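Local coordinates for protein alpha-L-rhamnosidase (Aspergillus terreus, PDB 6GSZ) that probably hydrolyses terminal non-reducing alpha-L-rhamnose residues from alpha-L-rhamnosides and binds calcium, at residues 351-356 with 400-405; 373-378 with 394-399. All blocks are in the same frame, centred on the assembly; numbering follows the deposited sequence.

Contact 1 (351-356 with 400-405); sequences TIRFVH and YVQVDG
R353 and D404 lie side by side on one face of the sheet, joined by a salt bridge from R353 NH2 to D404 OD2 of 3.0 Å. The guanidinium stands nearly perpendicular to the carboxylate (89°) and meets OD2 from above its plane. Q402 NE2 donates to the syn lone pair of the same OD2 at 2.8 Å. A water adds to this grip: it accepts from R353 NE in the guanidinium plane and lies 2.6 Å from D404 OD2. The bend of the arginine at chi3 (67°) turns NE out of line with the extended start of the chain. On the other face V403 touches both I352 and F354, with CG1 3.9 Å from I352 CG2 and CG2 4.0 Å from F354 CD1. V401 CG1 is near the plane of the F354 ring at its edge, and also sits over one face of the H356 imidazole. In the backbone R353 N gives D404 O a bond of 2.8 Å and D404 N returns one to R353 O; V355 and Q402 pair likewise. L340 and I342 of strand 339-344 cover F354. One face is largely polar and partly exposed, the other buried and mainly apolar, as in antiparallel strands of a concanavalin-like beta-sandwich.

Contact 2 (373-378 with 394-399); sequences AKATDH and TYHGFR
D377 and H396 meet tip to tip in a buried His-carboxylate hydrogen bond that joins two sheets of the concanavalin-like domain: D377 belongs to strand 376-380 of the large mixed sheet, H396 to strand 396-398, which pairs with strand 335-337. The polar part is compact. H396 NE2 donates to D377 OD2 at 2.7 Å and 164°, with the acceptor close to the imidazole plane. OD2 is approached on its syn side, 30° out of the carboxylate plane, and the two flat groups are turned 42° against each other. The second oxygen, OD1, accepts from the backbone N of E267 on the neighbouring strand 266-270, a bond that ties the carboxylate down on its other branch. A charged carboxylate here would tend to favour a protonated imidazole. Two further hydrogen bonds lead out of the pair's surroundings: the carbonyl oxygen of A375 accepts from H356 ND1, and the hydroxyl of T394 is bonded to the carbonyl of E262.

Ring stacking brings in H356 again, whose imidazole lies against that of H396.

Van der Waals contacts fill in around the pair. A375 turns its CA to H396 ND1 at 3.8 Å, its methyl CB stands 4.0 Å from the same nitrogen, and its carbonyl oxygen lies over one face of the ring toward the rim. T394 adds a methyl: its CG2 comes within 3.9 Å of D377 OD1.

Contacts 1 and 2 have centres 10 Å apart and both reach one sheet, through the neighbouring strands 351-361 and 376-380. F354 N lies 2.8 Å from D377 O, a probable hydrogen bond between the two strands. H356 is a second, side-chain bridge: its CE1 is 3.5 Å from H396 CD2 and 3.4 Å from D377 OD2, so the ring of contact 1 packs against the His-carboxylate pair of contact 2. Between strands 396-398 and 400-404 the chain turns a corner at R399, which passes it from one sheet to the other. T394 in contact 2 has its side chain about 9 Å from a bound calcium ion.

Contact 1 (351-356 with 400-405)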
loop_
_atom_site.group_PDB
_atom_site.type_symbol
_atom_site.label_atom_id
_atom_site.label_comp_id
_atom_site.label_asym_id
_atom_site.label_seq_id
_atom_site.Cartn_x
_atom_site.Cartn_y
_atom_site.Cartn_z
ATOM N N THR A 351 -20.144 16.725 -25.775
ATOM C CA THR A 351 -19.680 16.077 -24.572
ATOM C C THR A 351 -19.512 14.567 -24.795
ATOM O O THR A 351 -20.433 13.871 -25.249
ATOM C CB THR A 351 -20.648 16.345 -23.407
ATOM O OG1 THR A 351 -20.831 17.753 -23.276
ATOM C CG2 THR A 351 -20.188 15.751 -22.084
ATOM N N ILE A 352 -18.334 14.067 -24.403
ATOM C CA ILE A 352 -18.048 12.653 -24.327
ATOM C C ILE A 352 -18.226 12.185 -22.876
ATOM O O ILE A 352 -17.722 12.832 -21.960
ATOM C CB ILE A 352 -16.602 12.363 -24.779
ATOM C CG1 ILE A 352 -16.160 13.200 -25.978
ATOM C CG2 ILE A 352 -16.418 10.875 -25.006
ATOM C CD1 ILE A 352 -14.719 12.962 -26.402
ATOM N N ARG A 353 -18.883 11.031 -22.709
ATOM C CA ARG A 353 -19.086 10.429 -21.402
ATOM C C ARG A 353 -18.357 9.084 -21.347
ATOM O O ARG A 353 -18.401 8.302 -22.330
ATOM C CB ARG A 353 -20.578 10.219 -21.130
ATOM C CG ARG A 353 -20.890 9.730 -19.723
ATOM C CD ARG A 353 -22.357 9.468 -19.467
ATOM N NE ARG A 353 -22.824 8.341 -20.253
ATOM C CZ ARG A 353 -24.090 7.967 -20.354
ATOM N NH1 ARG A 353 -25.028 8.613 -19.677
ATOM N NH2 ARG A 353 -24.407 6.923 -21.105
ATOM N N PHE A 354 -17.703 8.852 -20.192
ATOM C CA PHE A 354 -16.933 7.630 -19.934
ATOM C C PHE A 354 -17.438 6.988 -18.651
ATOM O O PHE A 354 -17.313 7.595 -17.589
ATOM C CB PHE A 354 -15.452 7.971 -19.793
ATOM C CG PHE A 354 -14.832 8.704 -20.952
ATOM C CD1 PHE A 354 -14.327 8.030 -22.033
ATOM C CD2 PHE A 354 -14.795 10.094 -20.988
ATOM C CE1 PHE A 354 -13.757 8.705 -23.098
ATOM C CE2 PHE A 354 -14.191 10.761 -22.036
ATOM C CZ PHE A 354 -13.700 10.074 -23.100
ATOM N N VAL A 355 -18.074 5.810 -18.777
ATOM C CA VAL A 355 -18.613 5.105 -17.626
ATOM C C VAL A 355 -17.728 3.879 -17.368
ATOM O O VAL A 355 -17.657 2.981 -18.232
ATOM C CB VAL A 355 -20.089 4.699 -17.847
ATOM C CG1 VAL A 355 -20.642 3.893 -16.689
ATOM C CG2 VAL A 355 -20.982 5.917 -18.084
ATOM N N HIS A 356 -17.067 3.872 -16.200
ATOM C CA HIS A 356 -16.018 2.865 -15.925
ATOM C C HIS A 356 -16.561 1.735 -15.045
ATOM O O HIS A 356 -17.147 2.002 -14.007
ATOM C CB HIS A 356 -14.843 3.557 -15.207
ATOM C CG HIS A 356 -14.251 4.745 -15.909
ATOM N ND1 HIS A 356 -14.898 5.965 -15.956
ATOM C CD2 HIS A 356 -13.080 4.916 -16.576
ATOM C CE1 HIS A 356 -14.123 6.834 -16.589
ATOM N NE2 HIS A 356 -13.023 6.226 -17.015
ATOM N N TYR A 400 -13.468 -2.088 -18.127
ATOM C CA TYR A 400 -14.327 -1.681 -19.235
ATOM C C TYR A 400 -14.751 -0.220 -19.088
ATOM O O TYR A 400 -14.965 0.269 -17.994
ATOM C CB TYR A 400 -15.555 -2.593 -19.282
ATOM C CG TYR A 400 -15.222 -4.064 -19.407
ATOM C CD1 TYR A 400 -14.945 -4.614 -20.648
ATOM C CD2 TYR A 400 -15.167 -4.892 -18.289
ATOM C CE1 TYR A 400 -14.620 -5.953 -20.768
ATOM C CE2 TYR A 400 -14.825 -6.230 -18.403
ATOM C CZ TYR A 400 -14.544 -6.756 -19.646
ATOM O OH TYR A 400 -14.258 -8.085 -19.823
ATOM N N VAL A 401 -14.970 0.413 -20.237
ATOM C CA VAL A 401 -15.491 1.777 -20.264
ATOM C C VAL A 401 -16.532 1.867 -21.377
ATOM O O VAL A 401 -16.206 1.650 -22.538
ATOM C CB VAL A 401 -14.384 2.813 -20.487
ATOM C CG1 VAL A 401 -14.977 4.204 -20.310
ATOM C CG2 VAL A 401 -13.224 2.579 -19.554
ATOM N N GLN A 402 -17.759 2.236 -21.009
ATOM C CA GLN A 402 -18.763 2.604 -22.015
ATOM C C GLN A 402 -18.527 4.064 -22.396
ATOM O O GLN A 402 -18.433 4.927 -21.510
ATOM C CB GLN A 402 -20.184 2.427 -21.506
ATOM C CG GLN A 402 -21.208 2.730 -22.598
ATOM C CD GLN A 402 -22.636 2.543 -22.152
ATOM O OE1 GLN A 402 -23.002 1.518 -21.554
ATOM N NE2 GLN A 402 -23.458 3.542 -22.455
ATOM N N VAL A 403 -18.454 4.317 -23.707
ATOM C CA VAL A 403 -18.126 5.642 -24.215
ATOM C C VAL A 403 -19.290 6.143 -25.053
ATOM O O VAL A 403 -19.663 5.444 -26.009
ATOM C CB VAL A 403 -16.847 5.616 -25.064
ATOM C CG1 VAL A 403 -16.517 7.001 -25.563
ATOM C CG2 VAL A 403 -15.671 5.023 -24.301
ATOM N N ASP A 404 -19.862 7.294 -24.659
ATOM C CA ASP A 404 -20.954 7.923 -25.424
ATOM C C ASP A 404 -20.499 9.298 -25.881
ATOM O O ASP A 404 -19.858 10.038 -25.130
ATOM C CB ASP A 404 -22.241 7.997 -24.592
ATOM C CG ASP A 404 -22.921 6.643 -24.448
ATOM O OD1 ASP A 404 -23.634 6.221 -25.406
ATOM O OD2 ASP A 404 -22.687 5.993 -23.438
ATOM N N GLY A 405 -20.897 9.670 -27.100
ATOM C CA GLY A 405 -20.596 11.000 -27.611
ATOM C C GLY A 405 -19.212 11.143 -28.213
ATOM O O GLY A 405 -18.777 12.259 -28.491
HETATM O O HOH W 1 -20.985 6.495 -21.555
#

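Contact 2 (373-378 with 394-399)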
loop_
_atom_site.group_PDB
_atom_site.type_symbol
_atom_site.label_atom_id
_atom_site.label_comp_id
_atom_site.label_asym_id
_atom_site.label_seq_id
_atom_site.Cartn_x
_atom_site.Cartn_y
_atom_site.Cartn_z
ATOM N N ALA A 373 -21.458 5.445 -6.377
ATOM C CA ALA A 373 -20.246 5.953 -7.023
ATOM C C ALA A 373 -20.477 5.899 -8.536
ATOM O O ALA A 373 -20.499 4.795 -9.105
ATOM C CB ALA A 373 -19.057 5.103 -6.629
ATOM N N LYS A 374 -20.657 7.059 -9.175
ATOM C CA LYS A 374 -20.976 7.029 -10.609
ATOM C C LYS A 374 -19.794 6.579 -11.470
ATOM O O LYS A 374 -20.015 6.070 -12.558
ATOM C CB LYS A 374 -21.496 8.374 -11.091
ATOM C CG LYS A 374 -22.814 8.784 -10.456
ATOM C CD LYS A 374 -23.339 10.101 -10.981
ATOM C CE LYS A 374 -24.505 10.597 -10.154
ATOM N NZ LYS A 374 -24.869 11.981 -10.540
ATOM N N ALA A 375 -18.548 6.845 -11.023
ATOM C CA ALA A 375 -17.320 6.502 -11.792
ATOM C C ALA A 375 -17.467 6.907 -13.262
ATOM O O ALA A 375 -17.169 6.121 -14.160
ATOM C CB ALA A 375 -16.959 5.021 -11.649
ATOM N N THR A 376 -17.986 8.136 -13.462
ATOM C CA THR A 376 -18.329 8.656 -14.780
ATOM C C THR A 376 -17.664 10.013 -14.985
ATOM O O THR A 376 -17.864 10.919 -14.170
ATOM C CB THR A 376 -19.843 8.740 -14.936
ATOM O OG1 THR A 376 -20.408 7.430 -14.854
ATOM C CG2 THR A 376 -20.278 9.377 -16.241
ATOM N N ASP A 377 -16.892 10.107 -16.070
ATOM C CA ASP A 377 -16.266 11.356 -16.444
ATOM C C ASP A 377 -16.947 11.911 -17.694
ATOM O O ASP A 377 -17.365 11.149 -18.566
ATOM C CB ASP A 377 -14.776 11.176 -16.670
ATOM C CG ASP A 377 -14.041 10.647 -15.452
ATOM O OD1 ASP A 377 -14.489 10.936 -14.284
ATOM O OD2 ASP A 377 -13.032 9.949 -15.678
ATOM N N HIS A 378 -17.047 13.239 -17.756
ATOM C CA HIS A 378 -17.586 13.942 -18.911
ATOM C C HIS A 378 -16.539 14.926 -19.404
ATOM O O HIS A 378 -16.041 15.718 -18.590
ATOM C CB HIS A 378 -18.853 14.717 -18.567
ATOM C CG HIS A 378 -20.051 13.880 -18.259
ATOM N ND1 HIS A 378 -20.280 13.343 -17.021
ATOM C CD2 HIS A 378 -21.103 13.525 -19.028
ATOM C CE1 HIS A 378 -21.440 12.704 -17.024
ATOM N NE2 HIS A 378 -21.972 12.796 -18.251
ATOM N N THR A 394 -10.016 12.639 -9.413
ATOM C CA THR A 394 -10.829 11.435 -9.260
ATOM C C THR A 394 -9.941 10.222 -9.546
ATOM O O THR A 394 -8.867 10.348 -10.106
ATOM C CB THR A 394 -12.056 11.463 -10.192
ATOM O OG1 THR A 394 -12.938 10.383 -9.888
ATOM C CG2 THR A 394 -11.669 11.334 -11.644
ATOM N N TYR A 395 -10.476 9.024 -9.266
ATOM C CA TYR A 395 -9.859 7.825 -9.807
ATOM C C TYR A 395 -10.933 6.747 -9.885
ATOM O O TYR A 395 -11.940 6.850 -9.187
ATOM C CB TYR A 395 -8.627 7.371 -8.994
ATOM C CG TYR A 395 -8.856 6.751 -7.637
ATOM C CD1 TYR A 395 -9.055 7.448 -6.458
ATOM C CD2 TYR A 395 -8.742 5.374 -7.516
ATOM C CE1 TYR A 395 -9.085 6.816 -5.223
ATOM C CE2 TYR A 395 -8.819 4.728 -6.296
ATOM C CZ TYR A 395 -8.960 5.444 -5.138
ATOM O OH TYR A 395 -8.948 4.835 -3.907
ATOM N N HIS A 396 -10.672 5.721 -10.702
ATOM C CA HIS A 396 -11.646 4.663 -10.918
ATOM C C HIS A 396 -10.947 3.298 -10.891
ATOM O O HIS A 396 -9.782 3.200 -11.224
ATOM C CB HIS A 396 -12.350 4.847 -12.261
ATOM C CG HIS A 396 -12.711 6.242 -12.626
ATOM N ND1 HIS A 396 -13.560 7.037 -11.884
ATOM C CD2 HIS A 396 -12.269 6.969 -13.661
ATOM C CE1 HIS A 396 -13.684 8.203 -12.532
ATOM N NE2 HIS A 396 -12.921 8.185 -13.627
ATOM N N GLY A 397 -11.741 2.280 -10.598
ATOM C CA GLY A 397 -11.295 0.893 -10.675
ATOM C C GLY A 397 -12.096 0.218 -11.780
ATOM O O GLY A 397 -13.300 0.180 -11.697
ATOM N N PHE A 398 -11.438 -0.253 -12.852
ATOM C CA PHE A 398 -12.163 -0.671 -14.041
ATOM C C PHE A 398 -11.315 -1.512 -14.993
ATOM O O PHE A 398 -10.098 -1.362 -15.049
ATOM C CB PHE A 398 -12.652 0.575 -14.789
ATOM C CG PHE A 398 -11.575 1.436 -15.406
ATOM C CD1 PHE A 398 -10.854 2.323 -14.630
ATOM C CD2 PHE A 398 -11.261 1.385 -16.754
ATOM C CE1 PHE A 398 -9.842 3.098 -15.159
ATOM C CE2 PHE A 398 -10.267 2.191 -17.301
ATOM C CZ PHE A 398 -9.559 3.062 -16.502
ATOM N N ARG A 399 -12.021 -2.329 -15.803
ATOM C CA ARG A 399 -11.470 -2.951 -17.000
ATOM C C ARG A 399 -12.179 -2.432 -18.277
ATOM O O ARG A 399 -11.569 -2.370 -19.337
ATOM C CB ARG A 399 -11.613 -4.478 -16.895
ATOM C CG ARG A 399 -11.256 -5.215 -18.177
ATOM C CD ARG A 399 -11.133 -6.712 -18.006
ATOM N NE ARG A 399 -10.981 -7.301 -19.326
ATOM C CZ ARG A 399 -10.647 -8.573 -19.555
ATOM N NH1 ARG A 399 -10.439 -9.379 -18.518
ATOM N NH2 ARG A 399 -10.512 -9.000 -20.808
#